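Local coordinates for exosome complex component Rrp42 (Pyrococcus abyssi, PDB 2PO1), which is probably a non-catalytic subunit of the archaeal RNA-degrading exosome, thought to contribute to structuring the Rrp41 active site, at residues C[195-200]-C[262-267]. Numbering follows the deposited sequence.
Sequences IPVPVT and EEIRKL
In the second alpha/beta half of this RNase PH fold, the long C-terminal helix 247-275 packs against the sheet that contains strand 197-204, and Arg265 on the helix meets Ile195 and Val197 where the chain enters that strand. The polar link is one hydrogen bond: Arg265 NH1 donates to Ile195 O at 2.7 Å with an N-H...O angle of 161°, close to straight. The acceptor lies at the guanidinium edge, near its plane, whereas the donor is tilted 28° from the carbonyl plane. Arg265 CG stands anti to the backbone N (chi1 -163°), and the chain bends at chi2 and chi3. Its aliphatic part crosses the Ile195 side chain at a slant, with Arg265 CD 3.4 Å from Ile195 CG2. The same guanidinium is gripped side-on from its own helix: NE and NH2 of Arg265 both reach Glu262 OE2, at 3.0 and 2.9 Å respectively, from the same face of the carboxylate. Bonds at two parts of its edge thus fix the rotation of the group, and the nearby carboxylate would be expected to stabilise its positive charge. A methionine in place of Arg265 would probably leave Ile195 O without this donor and Glu262 OE2 without its paired partner, the carboxylate then being held on this helix face mainly by Lys266. Lys266 NZ extends the salt-bridge network to Glu262 OE1, while Arg265 NH1 also makes a weak bond to Thr228 O, on the strand paired with Val197. Between Val197 and Ile264 the contact is apolar, Ile158 and Tyr36 adding to the surroundings of Ile264. Val197 CG1, anti to its backbone N, meets Ile264 CG2 at 3.7 Å, and Val197 CG2 lies 3.8 Å from Arg265 NH1, oblique to the guanidinium.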
ATOM      1  N   ILE C 195       9.374   6.937  35.155  1.00 28.06           N
ATOM      2  CA  ILE C 195       8.335   7.774  34.569  1.00 26.41           C
ATOM      3  C   ILE C 195       8.897   8.882  33.674  1.00 25.89           C
ATOM      4  O   ILE C 195       8.839  10.038  34.038  1.00 26.42           O
ATOM      5  CB  ILE C 195       7.323   8.333  35.626  1.00 27.04           C
ATOM      6  CG1 ILE C 195       6.711   7.197  36.400  1.00 25.29           C
ATOM      7  CG2 ILE C 195       6.166   9.124  34.943  1.00 24.20           C
ATOM      8  CD1 ILE C 195       6.283   7.614  37.778  1.00 29.50           C
ATOM      9  N   PRO C 196       9.397   8.521  32.481  1.00 24.62           N
ATOM     10  CA  PRO C 196       9.924   9.505  31.561  1.00 24.23           C
ATOM     11  C   PRO C 196       8.801  10.399  31.062  1.00 23.54           C
ATOM     12  O   PRO C 196       7.686   9.918  30.799  1.00 24.03           O
ATOM     13  CB  PRO C 196      10.463   8.641  30.410  1.00 23.29           C
ATOM     14  CG  PRO C 196       9.619   7.425  30.442  1.00 23.21           C
ATOM     15  CD  PRO C 196       9.448   7.167  31.892  1.00 24.00           C
ATOM     16  N   VAL C 197       9.102  11.693  30.963  1.00 23.67           N
ATOM     17  CA  VAL C 197       8.138  12.725  30.610  1.00 22.76           C
ATOM     18  C   VAL C 197       8.862  13.565  29.583  1.00 21.58           C
ATOM     19  O   VAL C 197       9.969  14.023  29.856  1.00 23.13           O
ATOM     20  CB  VAL C 197       7.772  13.569  31.871  1.00 23.49           C
ATOM     21  CG1 VAL C 197       7.039  14.827  31.486  1.00 24.27           C
ATOM     22  CG2 VAL C 197       6.906  12.756  32.811  1.00 23.90           C
ATOM     23  N   PRO C 198       8.294  13.711  28.362  1.00 20.19           N
ATOM     24  CA  PRO C 198       9.023  14.626  27.474  1.00 19.87           C
ATOM     25  C   PRO C 198       8.646  16.027  27.847  1.00 20.59           C
ATOM     26  O   PRO C 198       7.467  16.305  28.174  1.00 20.51           O
ATOM     27  CB  PRO C 198       8.495  14.314  26.067  1.00 16.72           C
ATOM     28  CG  PRO C 198       7.489  13.236  26.218  1.00 18.67           C
ATOM     29  CD  PRO C 198       7.094  13.155  27.701  1.00 19.09           C
ATOM     30  N   VAL C 199       9.644  16.903  27.860  1.00 19.89           N
ATOM     31  CA  VAL C 199       9.314  18.298  27.929  1.00 19.79           C
ATOM     32  C   VAL C 199       9.817  18.963  26.667  1.00 19.05           C
ATOM     33  O   VAL C 199      10.941  18.738  26.283  1.00 22.27           O
ATOM     34  CB  VAL C 199       9.916  18.896  29.194  1.00 20.65           C
ATOM     35  CG1 VAL C 199       9.768  20.364  29.165  1.00 21.23           C
ATOM     36  CG2 VAL C 199       9.219  18.255  30.448  1.00 17.31           C
ATOM     37  N   THR C 200       8.996  19.787  26.032  1.00 18.81           N
ATOM     38  CA  THR C 200       9.293  20.281  24.701  1.00 18.14           C
ATOM     39  C   THR C 200       9.282  21.787  24.683  1.00 19.10           C
ATOM     40  O   THR C 200       8.449  22.394  25.296  1.00 18.72           O
ATOM     41  CB  THR C 200       8.286  19.712  23.701  1.00 18.74           C
ATOM     42  OG1 THR C 200       8.579  18.327  23.501  1.00 16.57           O
ATOM     43  CG2 THR C 200       8.364  20.425  22.434  1.00 14.27           C
ATOM     44  N   GLU C 262       9.362  16.897  36.393  1.00 29.62           N
ATOM     45  CA  GLU C 262       9.047  16.499  37.742  1.00 32.06           C
ATOM     46  C   GLU C 262       7.694  17.017  38.147  1.00 31.77           C
ATOM     47  O   GLU C 262       6.988  16.324  38.860  1.00 33.24           O
ATOM     48  CB  GLU C 262      10.131  16.894  38.739  1.00 34.21           C
ATOM     49  CG  GLU C 262       9.978  16.239  40.175  1.00 42.84           C
ATOM     50  CD  GLU C 262       9.472  14.741  40.173  1.00 48.53           C
ATOM     51  OE1 GLU C 262       8.472  14.437  40.899  1.00 48.77           O
ATOM     52  OE2 GLU C 262      10.063  13.882  39.445  1.00 48.54           O
ATOM     53  N   GLU C 263       7.359  18.254  37.761  1.00 30.53           N
ATOM     54  CA  GLU C 263       6.056  18.836  38.084  1.00 30.43           C
ATOM     55  C   GLU C 263       4.962  17.998  37.380  1.00 28.93           C
ATOM     56  O   GLU C 263       3.887  17.779  37.917  1.00 30.05           O
ATOM     57  CB  GLU C 263       6.019  20.279  37.576  1.00 31.29           C
ATOM     58  CG  GLU C 263       6.980  21.248  38.321  1.00 34.71           C
ATOM     59  CD  GLU C 263       6.919  22.659  37.732  1.00 35.06           C
ATOM     60  OE1 GLU C 263       6.453  22.792  36.612  1.00 36.92           O
ATOM     61  OE2 GLU C 263       7.362  23.620  38.372  1.00 42.34           O
ATOM     62  N   ILE C 264       5.272  17.520  36.177  1.00 25.47           N
ATOM     63  CA  ILE C 264       4.338  16.702  35.414  1.00 23.88           C
ATOM     64  C   ILE C 264       4.213  15.286  35.990  1.00 24.43           C
ATOM     65  O   ILE C 264       3.088  14.740  36.084  1.00 25.01           O
ATOM     66  CB  ILE C 264       4.741  16.692  33.942  1.00 21.36           C
ATOM     67  CG1 ILE C 264       4.637  18.147  33.422  1.00 23.00           C
ATOM     68  CG2 ILE C 264       3.910  15.685  33.187  1.00 19.98           C
ATOM     69  CD1 ILE C 264       4.449  18.271  32.036  1.00 26.73           C
ATOM     70  N   ARG C 265       5.345  14.697  36.385  1.00 24.01           N
ATOM     71  CA  ARG C 265       5.312  13.350  37.010  1.00 25.40           C
ATOM     72  C   ARG C 265       4.369  13.321  38.203  1.00 28.01           C
ATOM     73  O   ARG C 265       3.561  12.386  38.358  1.00 28.86           O
ATOM     74  CB  ARG C 265       6.705  12.956  37.450  1.00 26.43           C
ATOM     75  CG  ARG C 265       6.963  11.485  37.740  1.00 28.87           C
ATOM     76  CD  ARG C 265       8.194  11.118  36.859  1.00 34.63           C
ATOM     77  NE  ARG C 265       9.223  12.116  37.107  1.00 34.96           N
ATOM     78  CZ  ARG C 265      10.055  12.632  36.210  1.00 31.00           C
ATOM     79  NH1 ARG C 265      10.083  12.272  34.926  1.00 25.55           N
ATOM     80  NH2 ARG C 265      10.871  13.556  36.638  1.00 33.21           N
ATOM     81  N   LYS C 266       4.459  14.334  39.056  1.00 29.58           N
ATOM     82  CA  LYS C 266       3.496  14.436  40.137  1.00 31.48           C
ATOM     83  C   LYS C 266       2.012  14.385  39.675  1.00 31.27           C
ATOM     84  O   LYS C 266       1.191  13.743  40.316  1.00 31.06           O
ATOM     85  CB  LYS C 266       3.761  15.676  40.966  1.00 34.93           C
ATOM     86  CG  LYS C 266       5.105  15.662  41.627  1.00 37.72           C
ATOM     87  CD  LYS C 266       5.197  16.822  42.636  1.00 43.66           C
ATOM     88  CE  LYS C 266       6.636  17.098  43.037  1.00 47.37           C
ATOM     89  NZ  LYS C 266       7.288  15.889  43.594  1.00 49.93           N
ATOM     90  N   LEU C 267       1.679  15.044  38.563  1.00 29.45           N
ATOM     91  CA  LEU C 267       0.308  15.015  38.053  1.00 29.23           C
ATOM     92  C   LEU C 267      -0.069  13.638  37.517  1.00 27.46           C
ATOM     93  O   LEU C 267      -1.170  13.159  37.762  1.00 27.00           O
ATOM     94  CB  LEU C 267       0.123  16.035  36.932  1.00 27.88           C
ATOM     95  CG  LEU C 267       0.270  17.455  37.423  1.00 28.61           C
ATOM     96  CD1 LEU C 267       0.392  18.469  36.243  1.00 25.61           C
ATOM     97  CD2 LEU C 267      -0.878  17.830  38.415  1.00 31.19           C
TER